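Local structure of type-2Ba cytolytic delta-endotoxin (2RCI) at residues K46-A51 with K185-V190; I138-Q143 with L154-E159; I160-Q165 with A178-K183; T71-V76 with T173-A178; V92-N97 with N144-R149. The protein probably kills the larvae of dipteran insects by making pores in the epithelial cell membrane of the midgut. One frame throughout, in Å; residues are numbered along the deposited sequence.

In the fold
Contacts 1 to 4 all bear on the one mixed beta-sheet of the cytolysin fold; contact 5 joins two loops near one of its ends. Strand 177-192 serves contacts 1, 3 and 4, and strand 150-162 serves contacts 2 and 3. Contacts 1 and 2, centres about 10 Å apart, meet through K185 and A157 and through the weak, long ion pair of K185 with E159. Contacts 2 and 3 meet where F158 touches V182. Contacts 3 and 4 share A178, with centres about 11 Å apart. Contacts 1 and 4 lie about 30 Å apart between centres, on opposite sides of the centre of the chain. Contact 5 touches contact 2 through I142 and T147.

Contact 1. Residues K46-A51 with K185-V190; sequences KALQIA and KALTVV
Helix 44-53 lies on one face of the central beta-sheet, part of the helix layer that covers this side of the alpha/beta cytolysin fold. Its axis at 46-51 runs nearly parallel to that of 185-190, at 7° and 9.6 Å. The packed part is centred on L187. Its CG is flanked by both the backbone N and the carbonyl carbon, a crowded torsion (chi1 73°), and this sends CD2 to the helix. There CD2 meets three residues. A47 offers its carbonyl O and its CB. A51 CB lies 4.1 Å from L187 CD2. L48 lies beside L187, their side chains running antiparallel, and the contact is made through CD2 of each. The small CB atoms of A47 and A51 let the helix come this close. V189 adds a looser touch, with its CG2 at 4.4 Å from A51 CB. F31 of helix 21-31 also packs on V189. The loose part of the helix is at K46 and Q49, which are exposed and do not touch the strand. No hydrogen bond crosses between the two segments, so apolar contact holds them. The closest pair of side-chain atoms is L48 CD2 and L187 CD2, 3.8 Å apart.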
# COMPACT_ATOMS: atom_id res chain seq x y z
N LYS A 46 -15.70 -1.65 1.79
CA LYS A 46 -15.63 -3.10 1.99
C LYS A 46 -14.49 -3.51 2.92
O LYS A 46 -14.65 -4.42 3.76
CB LYS A 46 -15.51 -3.82 0.63
CG LYS A 46 -15.39 -5.36 0.72
CD LYS A 46 -16.73 -6.02 1.03
CE LYS A 46 -16.59 -7.54 1.08
NZ LYS A 46 -17.84 -8.16 1.59
N ALA A 47 -13.33 -2.88 2.77
CA ALA A 47 -12.20 -3.16 3.67
C ALA A 47 -12.57 -2.85 5.12
O ALA A 47 -12.25 -3.62 6.02
CB ALA A 47 -10.95 -2.38 3.24
N LEU A 48 -13.28 -1.75 5.35
CA LEU A 48 -13.78 -1.46 6.69
C LEU A 48 -14.83 -2.47 7.19
O LEU A 48 -14.84 -2.82 8.36
CB LEU A 48 -14.30 -0.03 6.78
CG LEU A 48 -13.19 1.03 6.85
CD1 LEU A 48 -13.78 2.40 6.75
CD2 LEU A 48 -12.42 0.89 8.18
N GLN A 49 -15.70 -2.93 6.31
CA GLN A 49 -16.65 -4.00 6.70
C GLN A 49 -15.87 -5.25 7.13
O GLN A 49 -16.17 -5.85 8.16
CB GLN A 49 -17.59 -4.34 5.54
CG GLN A 49 -18.54 -3.22 5.12
CD GLN A 49 -19.58 -2.89 6.20
OE1 GLN A 49 -20.27 -3.77 6.73
NE2 GLN A 49 -19.69 -1.61 6.52
N ILE A 50 -14.86 -5.61 6.36
CA ILE A 50 -14.04 -6.78 6.66
C ILE A 50 -13.33 -6.63 8.02
O ILE A 50 -13.40 -7.52 8.87
CB ILE A 50 -13.03 -7.06 5.53
CG1 ILE A 50 -13.75 -7.60 4.29
CG2 ILE A 50 -11.93 -8.02 6.00
CD1 ILE A 50 -12.90 -7.62 3.01
N ALA A 51 -12.69 -5.48 8.23
CA ALA A 51 -12.07 -5.15 9.51
C ALA A 51 -13.06 -5.29 10.68
O ALA A 51 -12.73 -5.88 11.71
CB ALA A 51 -11.42 -3.77 9.46
N LYS A 185 -6.05 5.03 -0.24
CA LYS A 185 -7.02 4.38 0.62
C LYS A 185 -6.26 3.35 1.43
O LYS A 185 -5.61 2.46 0.88
CB LYS A 185 -8.10 3.68 -0.21
CG LYS A 185 -8.99 4.62 -1.01
CD LYS A 185 -9.80 3.84 -2.04
CE LYS A 185 -10.90 4.71 -2.62
NZ LYS A 185 -11.59 3.94 -3.69
N ALA A 186 -6.33 3.47 2.75
CA ALA A 186 -5.57 2.57 3.61
C ALA A 186 -6.27 2.43 4.97
O ALA A 186 -7.01 3.33 5.41
CB ALA A 186 -4.14 3.10 3.78
N LEU A 187 -6.03 1.30 5.62
CA LEU A 187 -6.42 1.16 7.02
C LEU A 187 -5.40 0.29 7.73
O LEU A 187 -4.77 -0.56 7.09
CB LEU A 187 -7.83 0.56 7.14
CG LEU A 187 -8.09 -0.94 6.83
CD1 LEU A 187 -7.50 -1.89 7.86
CD2 LEU A 187 -9.60 -1.20 6.79
N THR A 188 -5.24 0.48 9.03
CA THR A 188 -4.45 -0.45 9.83
C THR A 188 -5.39 -1.13 10.79
O THR A 188 -6.12 -0.45 11.52
CB THR A 188 -3.35 0.27 10.64
OG1 THR A 188 -2.56 1.08 9.76
CG2 THR A 188 -2.48 -0.74 11.31
N VAL A 189 -5.39 -2.46 10.76
CA VAL A 189 -6.14 -3.25 11.73
C VAL A 189 -5.17 -4.10 12.56
O VAL A 189 -4.25 -4.75 12.01
CB VAL A 189 -7.25 -4.11 11.04
CG1 VAL A 189 -6.63 -5.11 10.07
CG2 VAL A 189 -8.10 -4.87 12.10
N VAL A 190 -5.33 -4.07 13.88
CA VAL A 190 -4.54 -4.94 14.73
C VAL A 190 -5.45 -6.06 15.25
O VAL A 190 -6.62 -5.82 15.58
CB VAL A 190 -3.85 -4.18 15.89
CG1 VAL A 190 -2.89 -3.13 15.32
CG2 VAL A 190 -4.90 -3.50 16.84

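Contact 2. Residues I138-Q143 with L154-E159; sequences ILFSIQ and LPIAFE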
# COMPACT_ATOMS: atom_id res chain seq x y z
N ILE A 138 -0.65 -2.59 -2.12
CA ILE A 138 0.37 -3.16 -1.24
C ILE A 138 -0.34 -3.68 0.01
O ILE A 138 -1.35 -3.10 0.43
CB ILE A 138 1.36 -2.08 -0.77
CG1 ILE A 138 2.06 -1.41 -1.97
CG2 ILE A 138 2.40 -2.69 0.18
CD1 ILE A 138 2.80 -0.10 -1.58
N LEU A 139 0.14 -4.77 0.58
CA LEU A 139 -0.41 -5.23 1.88
C LEU A 139 0.72 -5.63 2.80
O LEU A 139 1.46 -6.60 2.54
CB LEU A 139 -1.42 -6.38 1.70
CG LEU A 139 -2.26 -6.79 2.94
CD1 LEU A 139 -3.58 -7.43 2.54
CD2 LEU A 139 -1.47 -7.65 3.94
N PHE A 140 0.86 -4.87 3.89
CA PHE A 140 1.84 -5.19 4.92
C PHE A 140 1.24 -6.00 6.06
O PHE A 140 0.16 -5.64 6.58
CB PHE A 140 2.40 -3.92 5.57
CG PHE A 140 3.13 -3.01 4.64
CD1 PHE A 140 4.47 -3.24 4.33
CD2 PHE A 140 2.49 -1.89 4.11
CE1 PHE A 140 5.17 -2.39 3.44
CE2 PHE A 140 3.17 -1.01 3.23
CZ PHE A 140 4.52 -1.26 2.91
N SER A 141 1.92 -7.09 6.43
CA SER A 141 1.65 -7.77 7.70
C SER A 141 2.83 -7.48 8.62
O SER A 141 3.98 -7.57 8.20
CB SER A 141 1.46 -9.27 7.50
OG SER A 141 0.37 -9.55 6.63
N ILE A 142 2.54 -7.11 9.86
CA ILE A 142 3.59 -6.58 10.69
C ILE A 142 3.47 -7.15 12.09
O ILE A 142 2.41 -7.06 12.72
CB ILE A 142 3.49 -5.03 10.77
CG1 ILE A 142 3.33 -4.44 9.36
CG2 ILE A 142 4.73 -4.45 11.52
CD1 ILE A 142 2.67 -3.03 9.35
N GLN A 143 4.57 -7.71 12.56
CA GLN A 143 4.62 -8.28 13.90
C GLN A 143 6.07 -8.24 14.37
O GLN A 143 6.95 -8.80 13.73
CB GLN A 143 4.02 -9.69 13.96
CG GLN A 143 4.12 -10.35 15.35
CD GLN A 143 5.44 -11.08 15.50
OE1 GLN A 143 5.89 -11.73 14.56
NE2 GLN A 143 6.08 -10.96 16.67
N LEU A 154 -1.91 -3.80 7.23
CA LEU A 154 -2.05 -2.50 6.58
C LEU A 154 -2.18 -2.67 5.06
O LEU A 154 -1.16 -2.72 4.34
CB LEU A 154 -0.84 -1.61 6.96
CG LEU A 154 -0.67 -0.22 6.32
CD1 LEU A 154 -1.97 0.56 6.18
CD2 LEU A 154 0.36 0.57 7.18
N PRO A 155 -3.43 -2.83 4.56
CA PRO A 155 -3.69 -2.78 3.12
C PRO A 155 -3.60 -1.34 2.67
O PRO A 155 -4.15 -0.45 3.33
CB PRO A 155 -5.15 -3.26 3.00
CG PRO A 155 -5.44 -3.92 4.31
CD PRO A 155 -4.66 -3.15 5.31
N ILE A 156 -2.89 -1.11 1.57
CA ILE A 156 -2.79 0.24 0.99
C ILE A 156 -3.09 0.17 -0.50
O ILE A 156 -2.48 -0.63 -1.20
CB ILE A 156 -1.39 0.83 1.13
CG1 ILE A 156 -0.91 0.86 2.58
CG2 ILE A 156 -1.34 2.25 0.49
CD1 ILE A 156 0.53 1.24 2.75
N ALA A 157 -4.02 1.00 -0.99
CA ALA A 157 -4.23 1.14 -2.44
C ALA A 157 -3.99 2.58 -2.91
O ALA A 157 -4.45 3.53 -2.27
CB ALA A 157 -5.63 0.69 -2.86
N PHE A 158 -3.27 2.74 -4.02
CA PHE A 158 -3.14 4.06 -4.61
C PHE A 158 -3.84 4.12 -5.97
O PHE A 158 -3.82 3.15 -6.71
CB PHE A 158 -1.66 4.41 -4.85
CG PHE A 158 -0.83 4.41 -3.61
CD1 PHE A 158 -0.86 5.50 -2.75
CD2 PHE A 158 -0.02 3.32 -3.29
CE1 PHE A 158 -0.06 5.54 -1.59
CE2 PHE A 158 0.79 3.34 -2.15
CZ PHE A 158 0.73 4.44 -1.28
N GLU A 159 -4.46 5.26 -6.26
CA GLU A 159 -4.93 5.57 -7.62
C GLU A 159 -4.02 6.68 -8.08
O GLU A 159 -4.04 7.79 -7.52
CB GLU A 159 -6.37 6.10 -7.59
CG GLU A 159 -7.31 5.27 -6.76
CD GLU A 159 -8.79 5.68 -6.96
OE1 GLU A 159 -9.08 6.58 -7.79
OE2 GLU A 159 -9.63 5.07 -6.29
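Strands 132-142 and 150-162 form an antiparallel beta hairpin in the middle of the sheet. I138 pairs with I156 and F140 with L154, both as hydrogen-bonded pairs. L139 and P155 form the non-hydrogen-bonded pair between them, on the other face. F140 carries much of the side-chain contact. Its CB is 4.0 Å from L154 O. CG stands anti to the carbonyl carbon (chi1 -62°). From there CD2 reaches L154 CG at 4.2 Å and also nears L154 O. CE2 ends 3.5 Å from I156 CD1, which meets the ring at its edge and in its plane. I138 CG2 lies over one ring face, toward the rim. Further along, I138 CD1 touches F158 CE2 at the edge of that ring. A105 and T109 of helix 96-110 pack on this side, while T28 and F31 of helix 21-31 pack on L139. Four backbone bonds join the strands. I156 N gives to I138 O at 2.8 Å, in the carbonyl plane. F140 N instead meets L154 O from 46° above its carbonyl plane. The backbone N and O atoms of I138, F140, L154 and I156 are thus satisfied inside an apolar layer, and P155, which has no N-H, falls at a position where this pairing needs none.

Contact 3. Residues I160-Q165 with A178-K183; sequences ITVDVQ and ARYEVK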
# COMPACT_ATOMS: atom_id res chain seq x y z
N ILE A 160 -3.20 6.38 -9.09
CA ILE A 160 -2.14 7.29 -9.51
C ILE A 160 -2.39 7.73 -10.95
O ILE A 160 -2.56 6.90 -11.85
CB ILE A 160 -0.75 6.65 -9.38
CG1 ILE A 160 -0.48 6.26 -7.92
CG2 ILE A 160 0.34 7.64 -9.89
CD1 ILE A 160 0.57 5.16 -7.73
N THR A 161 -2.40 9.04 -11.13
CA THR A 161 -2.47 9.67 -12.46
C THR A 161 -1.25 10.57 -12.60
O THR A 161 -0.97 11.38 -11.73
CB THR A 161 -3.74 10.49 -12.61
OG1 THR A 161 -4.89 9.63 -12.46
CG2 THR A 161 -3.76 11.17 -14.00
N VAL A 162 -0.53 10.45 -13.70
CA VAL A 162 0.70 11.24 -13.88
C VAL A 162 0.80 11.73 -15.33
O VAL A 162 0.42 11.00 -16.25
CB VAL A 162 1.94 10.41 -13.43
CG1 VAL A 162 1.99 9.06 -14.14
CG2 VAL A 162 3.26 11.19 -13.60
N ASP A 163 1.31 12.94 -15.52
CA ASP A 163 1.37 13.54 -16.87
C ASP A 163 2.55 13.06 -17.71
O ASP A 163 3.24 13.86 -18.35
CB ASP A 163 1.31 15.07 -16.80
CG ASP A 163 2.57 15.70 -16.16
OD1 ASP A 163 3.27 15.03 -15.38
OD2 ASP A 163 2.83 16.90 -16.43
N VAL A 164 2.77 11.75 -17.71
CA VAL A 164 3.92 11.13 -18.38
C VAL A 164 3.41 9.97 -19.21
O VAL A 164 2.64 9.16 -18.71
CB VAL A 164 4.96 10.60 -17.36
CG1 VAL A 164 6.09 9.88 -18.05
CG2 VAL A 164 5.52 11.75 -16.51
N GLN A 165 3.82 9.85 -20.48
CA GLN A 165 3.31 8.72 -21.23
C GLN A 165 3.99 7.40 -20.78
O GLN A 165 5.13 7.42 -20.25
CB GLN A 165 3.15 9.02 -22.74
CG GLN A 165 4.01 8.36 -23.72
CD GLN A 165 3.63 6.93 -23.94
OE1 GLN A 165 2.45 6.54 -24.03
NE2 GLN A 165 4.65 6.12 -24.03
N ALA A 178 7.31 15.07 -11.99
CA ALA A 178 6.18 15.06 -12.89
C ALA A 178 4.98 15.53 -12.11
O ALA A 178 5.04 15.74 -10.89
CB ALA A 178 5.93 13.64 -13.45
N ARG A 179 3.87 15.71 -12.83
CA ARG A 179 2.66 16.18 -12.19
C ARG A 179 1.87 14.94 -11.81
O ARG A 179 1.42 14.17 -12.68
CB ARG A 179 1.85 17.10 -13.11
CG ARG A 179 0.63 17.68 -12.42
CD ARG A 179 -0.06 18.75 -13.25
NE ARG A 179 -1.35 19.03 -12.65
CZ ARG A 179 -1.56 19.89 -11.66
NH1 ARG A 179 -0.54 20.60 -11.16
NH2 ARG A 179 -2.79 20.04 -11.18
N TYR A 180 1.79 14.73 -10.49
CA TYR A 180 1.13 13.58 -9.89
C TYR A 180 -0.16 13.93 -9.22
O TYR A 180 -0.25 14.93 -8.47
CB TYR A 180 2.01 12.87 -8.84
CG TYR A 180 3.02 11.93 -9.43
CD1 TYR A 180 4.34 12.36 -9.72
CD2 TYR A 180 2.68 10.61 -9.71
CE1 TYR A 180 5.27 11.47 -10.29
CE2 TYR A 180 3.60 9.73 -10.25
CZ TYR A 180 4.89 10.16 -10.54
OH TYR A 180 5.77 9.26 -11.07
N GLU A 181 -1.14 13.07 -9.46
CA GLU A 181 -2.36 13.04 -8.69
C GLU A 181 -2.46 11.65 -8.04
O GLU A 181 -2.59 10.65 -8.73
CB GLU A 181 -3.54 13.30 -9.60
CG GLU A 181 -4.79 13.55 -8.81
CD GLU A 181 -6.01 13.73 -9.68
OE1 GLU A 181 -5.86 14.11 -10.88
OE2 GLU A 181 -7.11 13.46 -9.14
N VAL A 182 -2.38 11.60 -6.72
CA VAL A 182 -2.36 10.32 -6.01
C VAL A 182 -3.45 10.29 -4.94
O VAL A 182 -3.47 11.16 -4.04
CB VAL A 182 -0.96 10.11 -5.32
CG1 VAL A 182 -0.98 8.80 -4.48
CG2 VAL A 182 0.13 10.09 -6.37
N LYS A 183 -4.37 9.33 -5.07
CA LYS A 183 -5.43 9.08 -4.08
C LYS A 183 -5.01 7.84 -3.30
O LYS A 183 -4.55 6.87 -3.87
CB LYS A 183 -6.81 8.84 -4.71
CG LYS A 183 -7.89 8.90 -3.63
CD LYS A 183 -9.34 8.69 -4.10
CE LYS A 183 -10.25 8.91 -2.88
NZ LYS A 183 -11.67 9.24 -3.21
O HOH W 1 -5.25 9.98 -9.26
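I160, V162, Y180 and V182 stand on one face of the sheet, and T161 and E181 on the other. V162 and Y180 run alongside each other with their tips in the same direction. V162 CG2, anti to its backbone N, sits over one face of the Y180 ring as a CH-pi contact. It is 3.7 Å from the ring centroid and 15° off the normal. I160 also runs alongside Y180, but its CG2 meets the ring at the edge, in plane, 3.8 Å from Y180 CD2. M77 of helix 74-89 and L169 of helix 166-169 also pack against Y180. Strands 150-162 and 177-192 are antiparallel neighbours in the central sheet. T161 and E181 make the hydrogen-bonded pair, with E181 N to T161 O at 2.8 Å. A water bridges T161 OG1 and E181 O. Past V162 the strand ends in an inverse gamma turn centred on D163. The D163 side chain crosses R179 at about a right angle. Its OD1 accepts from R179 N at 2.7 Å, met from 42° above the carboxylate plane, while D163 N gives to R179 O. The guanidinium leads away, with R179 NE 6.0 Å from D163 OD2.

Contact 4. Residues T71-V76 with T173-A178; sequences TIEVSV and TIKDSA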
# COMPACT_ATOMS: atom_id res chain seq x y z
N THR A 71 3.03 19.16 -9.25
CA THR A 71 4.36 18.84 -9.75
C THR A 71 5.24 18.59 -8.52
O THR A 71 5.23 19.36 -7.53
CB THR A 71 4.92 19.96 -10.67
OG1 THR A 71 4.15 19.99 -11.89
CG2 THR A 71 6.40 19.70 -11.02
N ILE A 72 5.93 17.46 -8.55
CA ILE A 72 6.73 17.02 -7.40
C ILE A 72 7.84 16.10 -7.87
O ILE A 72 7.67 15.34 -8.85
CB ILE A 72 5.83 16.25 -6.37
CG1 ILE A 72 6.51 16.12 -5.00
CG2 ILE A 72 5.31 14.91 -6.95
CD1 ILE A 72 5.49 15.85 -3.91
N GLU A 73 8.97 16.14 -7.16
CA GLU A 73 9.99 15.16 -7.41
C GLU A 73 9.56 13.87 -6.76
O GLU A 73 9.01 13.87 -5.64
CB GLU A 73 11.36 15.60 -6.85
CG GLU A 73 12.48 14.67 -7.28
CD GLU A 73 13.85 15.14 -6.78
OE1 GLU A 73 14.20 16.31 -7.03
OE2 GLU A 73 14.56 14.33 -6.13
N VAL A 74 9.82 12.77 -7.47
CA VAL A 74 9.37 11.45 -7.03
C VAL A 74 9.91 11.17 -5.60
O VAL A 74 9.16 10.72 -4.74
CB VAL A 74 9.69 10.33 -8.06
CG1 VAL A 74 9.50 8.91 -7.45
CG2 VAL A 74 8.81 10.48 -9.30
N SER A 75 11.21 11.40 -5.36
CA SER A 75 11.75 11.22 -3.99
C SER A 75 10.99 11.96 -2.88
O SER A 75 10.75 11.42 -1.81
CB SER A 75 13.22 11.66 -3.95
OG SER A 75 13.30 13.06 -4.23
N VAL A 76 10.62 13.21 -3.16
CA VAL A 76 9.89 14.06 -2.18
C VAL A 76 8.49 13.48 -1.94
O VAL A 76 8.01 13.43 -0.80
CB VAL A 76 9.87 15.52 -2.68
CG1 VAL A 76 9.03 16.41 -1.78
CG2 VAL A 76 11.33 16.04 -2.76
N THR A 173 12.56 7.76 -12.50
CA THR A 173 13.42 7.52 -11.32
C THR A 173 13.01 8.41 -10.15
O THR A 173 12.19 9.33 -10.29
CB THR A 173 14.95 7.77 -11.62
OG1 THR A 173 15.22 9.18 -11.69
CG2 THR A 173 15.39 7.06 -12.94
N ILE A 174 13.62 8.15 -8.99
CA ILE A 174 13.27 8.93 -7.80
C ILE A 174 13.72 10.40 -7.93
O ILE A 174 13.22 11.26 -7.24
CB ILE A 174 13.83 8.29 -6.50
CG1 ILE A 174 15.36 8.16 -6.57
CG2 ILE A 174 13.21 6.92 -6.26
CD1 ILE A 174 15.99 7.93 -5.18
N LYS A 175 14.65 10.68 -8.85
CA LYS A 175 15.13 12.05 -9.08
C LYS A 175 14.34 12.85 -10.13
O LYS A 175 14.56 14.06 -10.28
CB LYS A 175 16.63 12.05 -9.42
CG LYS A 175 17.51 11.36 -8.43
CD LYS A 175 17.57 12.08 -7.08
CE LYS A 175 18.45 11.30 -6.09
NZ LYS A 175 19.88 11.16 -6.54
N ASP A 176 13.41 12.19 -10.81
CA ASP A 176 12.58 12.84 -11.81
C ASP A 176 11.40 13.53 -11.14
O ASP A 176 11.03 13.18 -10.02
CB ASP A 176 12.06 11.83 -12.83
CG ASP A 176 13.16 11.28 -13.73
OD1 ASP A 176 13.98 12.06 -14.25
OD2 ASP A 176 13.18 10.05 -13.92
N SER A 177 10.83 14.51 -11.84
CA SER A 177 9.64 15.21 -11.39
C SER A 177 8.55 15.06 -12.45
O SER A 177 8.84 14.96 -13.65
CB SER A 177 9.91 16.70 -11.15
OG SER A 177 10.86 16.92 -10.10
N ALA A 178 7.31 15.07 -11.99
CA ALA A 178 6.18 15.06 -12.89
C ALA A 178 4.98 15.53 -12.11
O ALA A 178 5.04 15.74 -10.89
CB ALA A 178 5.93 13.64 -13.45
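Four backbone hydrogen bonds carry this contact. Two belong to a short antiparallel pairing: I72 N gives to A178 O and A178 N to I72 O. In both, the donor stands about 30° above the carbonyl plane. The other two fall at the start of helix 74-89. V74 N gives to D176 O at 2.9 Å, nearly along the C=O axis. S75 N gives to I174 O at 2.8 Å, in the carbonyl plane and on a lone pair. Two N-H groups of the first helical turn are thus met by carbonyls of the facing loop.

Side chains fill in around these bonds. E73 sits at the N-cap position. Its CG, anti to the backbone N (chi1 -172°), lies 3.5 Å from I174 O, and the chain beyond it is extended. The carboxylate is held from its own segment: S75 OG gives to E73 OE2 at 2.6 Å. Across the strand pair, S177 OG lies 3.3 Å from E73 CA. V74 brings its CB to T173 O.

The loop carbonyls are placed by a type I turn from T173 to D176. D176 OD2 accepts from T173 N at 2.8 Å with its anti lone pair. T173 OG1 accepts from K175 N, an ST turn.

Around this, I72 and V74 pack on Y180 of strand 177-192. F110 of helix 96-110 also touches V74, and T107 of that helix touches I174. The contact ties the start of helix 74-89 to the start of strand 177-192.

Contact 5. Residues V92-N97 with N144-R149; sequences VINSAN and NEDTGR
One carboxylate oxygen, D146 OD2, joins the two loops by taking both a backbone N-H and a water. N94 N gives to D146 OD2 at 2.8 Å, on the anti lone pair and nearly straight at 167°. The water donates to the same oxygen at 2.6 Å. This water also accepts from N144 ND2, donates to E145 OE2 and accepts weakly from S95 N. A second water gives to V92 O and D146 O, so it bridges the two backbones. The I93 and D146 side chains run antiparallel, and the apolar contacts come from I93 CD1, which lies 3.9 Å from D146 CB and also touches T147 CG2. Separately, I93 CG2 nears N144 ND2. N144 helps to shape its own loop: its OD1 accepts from D146 N in an Asx turn. The segment 144-149 is the turn of the hairpin between strands 132-142 and 150-162. The facing segment leads into helix 96-110, where S95 is the N-cap. S95 OG bonds to F98 N and to the hydroxyl OH of Y15. Donors from N94 and a water at one oxygen would favour a charged D146. E145 close by may partly offset this, and the shared water probably eases the repulsion between the two acids.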
# COMPACT_ATOMS: atom_id res chain seq x y z
N VAL A 92 3.73 2.89 16.88
CA VAL A 92 5.12 3.32 16.65
C VAL A 92 6.04 2.10 16.49
O VAL A 92 6.25 1.33 17.44
CB VAL A 92 5.62 4.20 17.80
CG1 VAL A 92 7.14 4.47 17.70
CG2 VAL A 92 4.82 5.51 17.84
N ILE A 93 6.55 1.91 15.27
CA ILE A 93 7.49 0.83 15.00
C ILE A 93 8.88 1.46 14.86
O ILE A 93 9.14 2.24 13.94
CB ILE A 93 7.17 0.02 13.71
CG1 ILE A 93 5.68 -0.38 13.60
CG2 ILE A 93 8.14 -1.20 13.57
CD1 ILE A 93 5.09 -1.09 14.81
N ASN A 94 9.75 1.13 15.80
CA ASN A 94 11.10 1.70 15.90
C ASN A 94 12.09 1.12 14.88
O ASN A 94 13.06 1.80 14.51
CB ASN A 94 11.62 1.58 17.36
CG ASN A 94 10.86 2.49 18.34
OD1 ASN A 94 10.19 2.01 19.27
ND2 ASN A 94 10.92 3.77 18.09
N SER A 95 11.84 -0.10 14.39
CA SER A 95 12.74 -0.84 13.50
C SER A 95 13.07 -0.13 12.18
O SER A 95 12.19 0.15 11.38
CB SER A 95 12.22 -2.24 13.20
OG SER A 95 12.98 -2.85 12.15
N ALA A 96 14.35 0.19 12.01
CA ALA A 96 14.86 0.73 10.75
C ALA A 96 14.60 -0.22 9.58
O ALA A 96 14.29 0.21 8.47
CB ALA A 96 16.40 1.03 10.88
N ASN A 97 14.70 -1.52 9.82
CA ASN A 97 14.47 -2.47 8.77
C ASN A 97 12.99 -2.51 8.37
O ASN A 97 12.69 -2.65 7.19
CB ASN A 97 14.92 -3.87 9.19
CG ASN A 97 16.45 -4.00 9.24
OD1 ASN A 97 17.10 -4.07 8.21
ND2 ASN A 97 17.00 -4.04 10.43
N ASN A 144 6.30 -7.55 15.47
CA ASN A 144 7.63 -7.51 16.09
C ASN A 144 7.48 -6.98 17.52
O ASN A 144 6.38 -6.90 18.04
CB ASN A 144 8.64 -6.73 15.22
CG ASN A 144 8.58 -5.21 15.40
OD1 ASN A 144 7.61 -4.66 15.96
ND2 ASN A 144 9.61 -4.53 14.89
N GLU A 145 8.59 -6.60 18.15
CA GLU A 145 8.54 -6.14 19.55
C GLU A 145 7.57 -4.96 19.78
O GLU A 145 6.95 -4.87 20.85
CB GLU A 145 9.94 -5.82 20.08
CG GLU A 145 10.64 -4.68 19.34
CD GLU A 145 11.46 -5.10 18.11
OE1 GLU A 145 11.35 -6.26 17.62
OE2 GLU A 145 12.22 -4.21 17.66
N ASP A 146 7.45 -4.09 18.79
CA ASP A 146 6.62 -2.89 18.89
C ASP A 146 5.15 -3.13 18.55
O ASP A 146 4.35 -2.21 18.65
CB ASP A 146 7.18 -1.72 18.08
CG ASP A 146 8.45 -1.16 18.70
OD1 ASP A 146 8.60 -1.21 19.95
OD2 ASP A 146 9.30 -0.65 17.94
N THR A 147 4.81 -4.36 18.20
CA THR A 147 3.36 -4.70 18.06
C THR A 147 2.86 -5.51 19.26
O THR A 147 1.68 -5.88 19.30
CB THR A 147 3.02 -5.46 16.76
OG1 THR A 147 3.61 -6.78 16.79
CG2 THR A 147 3.49 -4.68 15.54
N GLY A 148 3.77 -5.80 20.20
CA GLY A 148 3.42 -6.59 21.40
C GLY A 148 2.59 -7.84 21.13
O GLY A 148 2.96 -8.71 20.31
N ARG A 149 1.44 -7.90 21.79
CA ARG A 149 0.52 -9.03 21.73
C ARG A 149 -0.30 -9.11 20.43
O ARG A 149 -1.27 -9.90 20.34
CB ARG A 149 -0.42 -8.94 22.98
CG ARG A 149 -1.28 -10.14 23.28
O HOH W 2 3.48 0.49 18.76
O HOH W 3 10.58 -2.15 16.17